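Local coordinates for GTP pyrophosphokinase YjbM (Bacillus subtilis, PDB 5DEC), which makes the alarmone (p)ppGpp by transferring pyrophosphate from ATP to GDP or GTP, working as an allosterically regulated homotetramer, at residues 79-93 / 144-156. Sequence-based numbering, arbitrary orientation.
Sequences DIAGLRIMCQFVDDI and LVEIQIRTLAMNF
L83 O is gripped twice: Q148 N reaches it across the sheet at 3.0 Å with a nearly straight N-H...O angle of 174°, and a water that also donates to E146 OE1 binds it as well. This bond belongs to a ladder between the parallel strands 81-87 and 144-151, which continues past T151 with L152 N donating to C87 O. On the face bearing E146, Q148 and R150, polar groups form a chain. Q148 NE2 donates to E146 OE1 over 2.9 Å, from above the carboxylate plane; Q148 OE1 is held by S125 and, weakly, by R150. R150 NH1 meets N155 OD1 at 2.9 Å, in the carbonyl plane. CG anti to the carbonyl carbon (chi1 -60°) and an extended chain carry the guanidinium of R84, an ATP-binding residue, alongside Q148 and across R150, whose NH2 sits 3.7 Å above its centre, the two guanidinium planes 31° apart. A water links R84 NH1 to N155 OD1. Without the long side chain, as with an alanine here, that water would probably lose a partner, R150 the cover over one face, and ATP one of its contacts. D79, a magnesium and ATP ligand salt-bridged to K55 and K63, brings CB against OE2 of E146, the probable proton acceptor. M86 crosses N155, an allosteric-site residue, at about a right angle, M86 SD lying 3.5 Å from N155 CG. On the apolar reverse face L83 CD1 packs on V145 CG1 (3.6 Å) and I85 on I147; I149 meets C87 SG at the strand's end and I93 of helix 90-102. T151, N-cap of helix 152-167, forms a capping box with M154, whose N donates to T151 OG1; D191 of helix 174-202 also bonds OG1. Strand 139-151 is the middle one of the five-stranded mixed sheet, flanked by parallel 81-87 and antiparallel 126-136, with edge strand 49-54 antiparallel beyond 81-87.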
loop_
_atom_site.group_PDB
_atom_site.type_symbol
_atom_site.label_atom_id
_atom_site.label_comp_id
_atom_site.label_asym_id
_atom_site.label_seq_id
_atom_site.Cartn_x
_atom_site.Cartn_y
_atom_site.Cartn_z
ATOM N N ASP B 79 2.850 -14.410 20.480
ATOM C CA ASP B 79 3.396 -13.330 19.660
ATOM C C ASP B 79 3.887 -13.787 18.292
ATOM O O ASP B 79 4.744 -13.144 17.688
ATOM C CB ASP B 79 4.541 -12.647 20.398
ATOM C CG ASP B 79 5.698 -13.585 20.658
ATOM O OD1 ASP B 79 5.462 -14.804 20.790
ATOM O OD2 ASP B 79 6.844 -13.103 20.720
ATOM N N ILE B 80 3.318 -14.870 17.784
ATOM C CA ILE B 80 3.568 -15.251 16.411
ATOM C C ILE B 80 3.117 -14.098 15.528
ATOM O O ILE B 80 3.832 -13.682 14.604
ATOM C CB ILE B 80 2.846 -16.558 16.061
ATOM C CG1 ILE B 80 3.455 -17.698 16.875
ATOM C CG2 ILE B 80 2.956 -16.855 14.570
ATOM C CD1 ILE B 80 2.649 -18.973 16.832
ATOM N N ALA B 81 1.941 -13.560 15.842
ATOM C CA ALA B 81 1.464 -12.337 15.208
ATOM C C ALA B 81 1.643 -11.173 16.175
ATOM O O ALA B 81 1.307 -11.288 17.364
ATOM C CB ALA B 81 0.013 -12.478 14.809
ATOM N N GLY B 82 2.173 -10.055 15.690
ATOM C CA GLY B 82 2.384 -8.914 16.576
ATOM C C GLY B 82 2.126 -7.576 15.913
ATOM O O GLY B 82 2.430 -7.383 14.735
ATOM N N LEU B 83 1.568 -6.633 16.668
ATOM C CA LEU B 83 1.476 -5.263 16.187
ATOM C C LEU B 83 2.147 -4.336 17.173
ATOM O O LEU B 83 2.298 -4.664 18.356
ATOM C CB LEU B 83 0.033 -4.813 15.960
ATOM C CG LEU B 83 -0.503 -5.287 14.607
ATOM C CD1 LEU B 83 -1.150 -6.654 14.761
ATOM C CD2 LEU B 83 -1.436 -4.283 13.985
ATOM N N ARG B 84 2.575 -3.183 16.686
ATOM C CA ARG B 84 3.112 -2.179 17.593
ATOM C C ARG B 84 2.438 -0.875 17.306
ATOM O O ARG B 84 2.348 -0.449 16.142
ATOM C CB ARG B 84 4.624 -2.052 17.459
ATOM C CG ARG B 84 5.283 -3.383 17.776
ATOM C CD ARG B 84 6.743 -3.296 18.120
ATOM N NE ARG B 84 7.192 -4.619 18.546
ATOM C CZ ARG B 84 8.428 -5.079 18.401
ATOM N NH1 ARG B 84 9.368 -4.307 17.871
ATOM N NH2 ARG B 84 8.727 -6.304 18.821
ATOM N N ILE B 85 1.955 -0.249 18.371
ATOM C CA ILE B 85 1.286 1.030 18.251
ATOM C C ILE B 85 2.210 2.056 18.908
ATOM O O ILE B 85 2.539 1.916 20.083
ATOM C CB ILE B 85 -0.096 1.022 18.945
ATOM C CG1 ILE B 85 -1.009 -0.059 18.335
ATOM C CG2 ILE B 85 -0.738 2.385 18.833
ATOM C CD1 ILE B 85 -2.377 -0.212 19.078
ATOM N N MET B 86 2.626 3.072 18.150
ATOM C CA MET B 86 3.538 4.101 18.665
ATOM C C MET B 86 2.760 5.382 18.951
ATOM O O MET B 86 1.993 5.840 18.108
ATOM C CB MET B 86 4.655 4.392 17.663
ATOM C CG MET B 86 5.956 3.670 17.982
ATOM S SD MET B 86 5.774 1.873 18.031
ATOM C CE MET B 86 5.473 1.503 16.316
ATOM N N CYS B 87 2.969 5.942 20.138
ATOM C CA CYS B 87 2.274 7.151 20.569
ATOM C C CYS B 87 3.264 8.277 20.856
ATOM O O CYS B 87 4.383 8.023 21.270
ATOM C CB CYS B 87 1.447 6.863 21.829
ATOM S SG CYS B 87 0.419 5.384 21.728
ATOM N N GLN B 88 2.827 9.517 20.681
ATOM C CA GLN B 88 3.659 10.683 20.962
ATOM C C GLN B 88 3.923 10.880 22.442
ATOM O O GLN B 88 5.054 11.145 22.846
ATOM C CB GLN B 88 2.981 11.913 20.396
ATOM C CG GLN B 88 3.875 13.077 20.133
ATOM C CD GLN B 88 3.238 14.026 19.148
ATOM O OE1 GLN B 88 2.193 14.602 19.422
ATOM N NE2 GLN B 88 3.848 14.167 17.979
ATOM N N PHE B 89 2.876 10.758 23.252
ATOM C CA PHE B 89 2.973 11.038 24.690
ATOM C C PHE B 89 2.645 9.811 25.539
ATOM O O PHE B 89 1.835 8.961 25.144
ATOM C CB PHE B 89 2.031 12.187 25.087
ATOM C CG PHE B 89 2.312 13.472 24.378
ATOM C CD1 PHE B 89 3.343 14.301 24.798
ATOM C CD2 PHE B 89 1.560 13.851 23.271
ATOM C CE1 PHE B 89 3.607 15.499 24.133
ATOM C CE2 PHE B 89 1.825 15.045 22.597
ATOM C CZ PHE B 89 2.850 15.868 23.026
ATOM N N VAL B 90 3.261 9.728 26.713
ATOM C CA VAL B 90 2.987 8.649 27.646
ATOM C C VAL B 90 1.488 8.532 27.963
ATOM O O VAL B 90 0.960 7.415 28.062
ATOM C CB VAL B 90 3.794 8.838 28.953
ATOM C CG1 VAL B 90 3.296 7.912 30.037
ATOM C CG2 VAL B 90 5.272 8.604 28.691
ATOM N N ASP B 91 0.796 9.668 28.092
ATOM C CA ASP B 91 -0.637 9.633 28.428
ATOM C C ASP B 91 -1.487 9.103 27.264
ATOM O O ASP B 91 -2.616 8.648 27.459
ATOM C CB ASP B 91 -1.131 11.011 28.854
ATOM C CG ASP B 91 -2.242 10.934 29.892
ATOM O OD1 ASP B 91 -3.403 10.662 29.512
ATOM O OD2 ASP B 91 -1.945 11.117 31.095
ATOM N N ASP B 92 -0.943 9.156 26.055
ATOM C CA ASP B 92 -1.630 8.570 24.914
ATOM C C ASP B 92 -1.787 7.071 25.074
ATOM O O ASP B 92 -2.708 6.485 24.513
ATOM C CB ASP B 92 -0.894 8.864 23.611
ATOM C CG ASP B 92 -1.009 10.303 23.199
ATOM O OD1 ASP B 92 -2.025 10.927 23.579
ATOM O OD2 ASP B 92 -0.101 10.799 22.486
ATOM N N ILE B 93 -0.881 6.447 25.821
ATOM C CA ILE B 93 -0.893 4.995 25.948
ATOM C C ILE B 93 -2.152 4.505 26.676
ATOM O O ILE B 93 -2.808 3.579 26.224
ATOM C CB ILE B 93 0.374 4.503 26.649
ATOM C CG1 ILE B 93 1.567 4.779 25.737
ATOM C CG2 ILE B 93 0.303 3.006 26.939
ATOM C CD1 ILE B 93 2.884 4.492 26.363
ATOM N N LEU B 144 -4.271 -15.682 18.228
ATOM C CA LEU B 144 -3.662 -14.818 19.226
ATOM C C LEU B 144 -2.799 -13.799 18.522
ATOM O O LEU B 144 -2.058 -14.136 17.596
ATOM C CB LEU B 144 -2.829 -15.625 20.212
ATOM C CG LEU B 144 -3.635 -16.540 21.112
ATOM C CD1 LEU B 144 -2.718 -17.513 21.832
ATOM C CD2 LEU B 144 -4.414 -15.670 22.092
ATOM N N VAL B 145 -2.938 -12.545 18.933
ATOM C CA VAL B 145 -2.146 -11.458 18.378
ATOM C C VAL B 145 -1.639 -10.603 19.522
ATOM O O VAL B 145 -2.436 -10.124 20.336
ATOM C CB VAL B 145 -2.960 -10.561 17.429
ATOM C CG1 VAL B 145 -2.074 -9.481 16.838
ATOM C CG2 VAL B 145 -3.640 -11.405 16.311
ATOM N N GLU B 146 -0.328 -10.408 19.592
ATOM C CA GLU B 146 0.225 -9.516 20.609
ATOM C C GLU B 146 0.184 -8.072 20.115
ATOM O O GLU B 146 0.574 -7.785 18.988
ATOM C CB GLU B 146 1.663 -9.887 20.951
ATOM C CG GLU B 146 2.277 -8.958 21.994
ATOM C CD GLU B 146 3.775 -9.182 22.145
ATOM O OE1 GLU B 146 4.539 -8.576 21.359
ATOM O OE2 GLU B 146 4.178 -9.976 23.019
ATOM N N ILE B 147 -0.303 -7.164 20.949
ATOM C CA ILE B 147 -0.291 -5.750 20.595
ATOM C C ILE B 147 0.546 -5.018 21.648
ATOM O O ILE B 147 0.233 -5.080 22.832
ATOM C CB ILE B 147 -1.690 -5.126 20.573
ATOM C CG1 ILE B 147 -2.630 -5.874 19.622
ATOM C CG2 ILE B 147 -1.588 -3.631 20.187
ATOM C CD1 ILE B 147 -4.023 -5.281 19.567
ATOM N N GLN B 148 1.622 -4.365 21.234
ATOM C CA GLN B 148 2.391 -3.527 22.164
ATOM C C GLN B 148 2.101 -2.057 21.922
ATOM O O GLN B 148 1.866 -1.648 20.788
ATOM C CB GLN B 148 3.890 -3.767 22.040
ATOM C CG GLN B 148 4.336 -5.202 22.238
ATOM C CD GLN B 148 5.849 -5.295 22.397
ATOM O OE1 GLN B 148 6.498 -4.333 22.819
ATOM N NE2 GLN B 148 6.419 -6.426 22.007
ATOM N N ILE B 149 2.070 -1.268 22.996
ATOM C CA ILE B 149 1.859 0.164 22.875
ATOM C C ILE B 149 3.095 0.866 23.484
ATOM O O ILE B 149 3.473 0.565 24.606
ATOM C CB ILE B 149 0.579 0.597 23.586
ATOM C CG1 ILE B 149 -0.557 -0.409 23.283
ATOM C CG2 ILE B 149 0.186 2.049 23.191
ATOM C CD1 ILE B 149 -1.820 -0.115 24.069
ATOM N N ARG B 150 3.708 1.776 22.735
ATOM C CA ARG B 150 4.977 2.392 23.129
ATOM C C ARG B 150 4.998 3.846 22.753
ATOM O O ARG B 150 4.410 4.215 21.751
ATOM C CB ARG B 150 6.159 1.715 22.418
ATOM C CG ARG B 150 6.317 0.230 22.619
ATOM C CD ARG B 150 7.386 -0.287 21.675
ATOM N NE ARG B 150 7.828 -1.632 22.009
ATOM C CZ ARG B 150 8.779 -2.279 21.353
ATOM N NH1 ARG B 150 9.387 -1.695 20.329
ATOM N NH2 ARG B 150 9.142 -3.494 21.738
ATOM N N THR B 151 5.716 4.679 23.504
ATOM C CA THR B 151 6.017 6.002 22.969
ATOM C C THR B 151 7.070 5.848 21.891
ATOM O O THR B 151 7.712 4.799 21.788
ATOM C CB THR B 151 6.527 7.010 24.033
ATOM O OG1 THR B 151 7.728 6.503 24.624
ATOM C CG2 THR B 151 5.485 7.228 25.138
ATOM N N LEU B 152 7.237 6.895 21.090
ATOM C CA LEU B 152 8.267 6.944 20.070
ATOM C C LEU B 152 9.661 6.683 20.662
ATOM O O LEU B 152 10.464 5.946 20.085
ATOM C CB LEU B 152 8.235 8.306 19.360
ATOM C CG LEU B 152 6.959 8.635 18.557
ATOM C CD1 LEU B 152 6.901 10.108 18.108
ATOM C CD2 LEU B 152 6.843 7.712 17.361
ATOM N N ALA B 153 9.942 7.306 21.802
ATOM C CA ALA B 153 11.244 7.199 22.444
ATOM C C ALA B 153 11.495 5.797 23.001
ATOM O O ALA B 153 12.595 5.260 22.871
ATOM C CB ALA B 153 11.363 8.246 23.551
ATOM N N MET B 154 10.473 5.211 23.630
ATOM C CA MET B 154 10.502 3.801 24.049
ATOM C C MET B 154 10.768 2.876 22.864
ATOM O O MET B 154 11.523 1.909 22.962
ATOM C CB MET B 154 9.157 3.402 24.670
ATOM C CG MET B 154 8.843 4.063 25.988
ATOM S SD MET B 154 7.079 3.972 26.396
ATOM C CE MET B 154 6.684 2.291 26.290
ATOM N N ASN B 155 10.075 3.125 21.764
ATOM C CA ASN B 155 10.222 2.266 20.603
ATOM C C ASN B 155 11.642 2.376 20.044
ATOM O O ASN B 155 12.254 1.384 19.641
ATOM C CB ASN B 155 9.195 2.626 19.518
ATOM C CG ASN B 155 9.268 1.688 18.324
ATOM O OD1 ASN B 155 9.150 0.477 18.481
ATOM N ND2 ASN B 155 9.410 2.243 17.130
ATOM N N PHE B 156 12.153 3.598 20.019
ATOM C CA PHE B 156 13.523 3.820 19.543
ATOM C C PHE B 156 14.522 3.027 20.396
ATOM O O PHE B 156 15.348 2.260 19.872
ATOM C CB PHE B 156 13.835 5.321 19.560
ATOM C CG PHE B 156 15.238 5.664 19.158
ATOM C CD1 PHE B 156 15.947 4.869 18.265
ATOM C CD2 PHE B 156 15.831 6.812 19.637
ATOM C CE1 PHE B 156 17.246 5.195 17.907
ATOM C CE2 PHE B 156 17.134 7.154 19.264
ATOM C CZ PHE B 156 17.822 6.358 18.390
HETATM O O HOH W 1 0.481 -15.064 18.008
HETATM O O HOH W 2 4.114 -6.851 19.130
HETATM O O HOH W 3 9.191 -1.568 16.687
#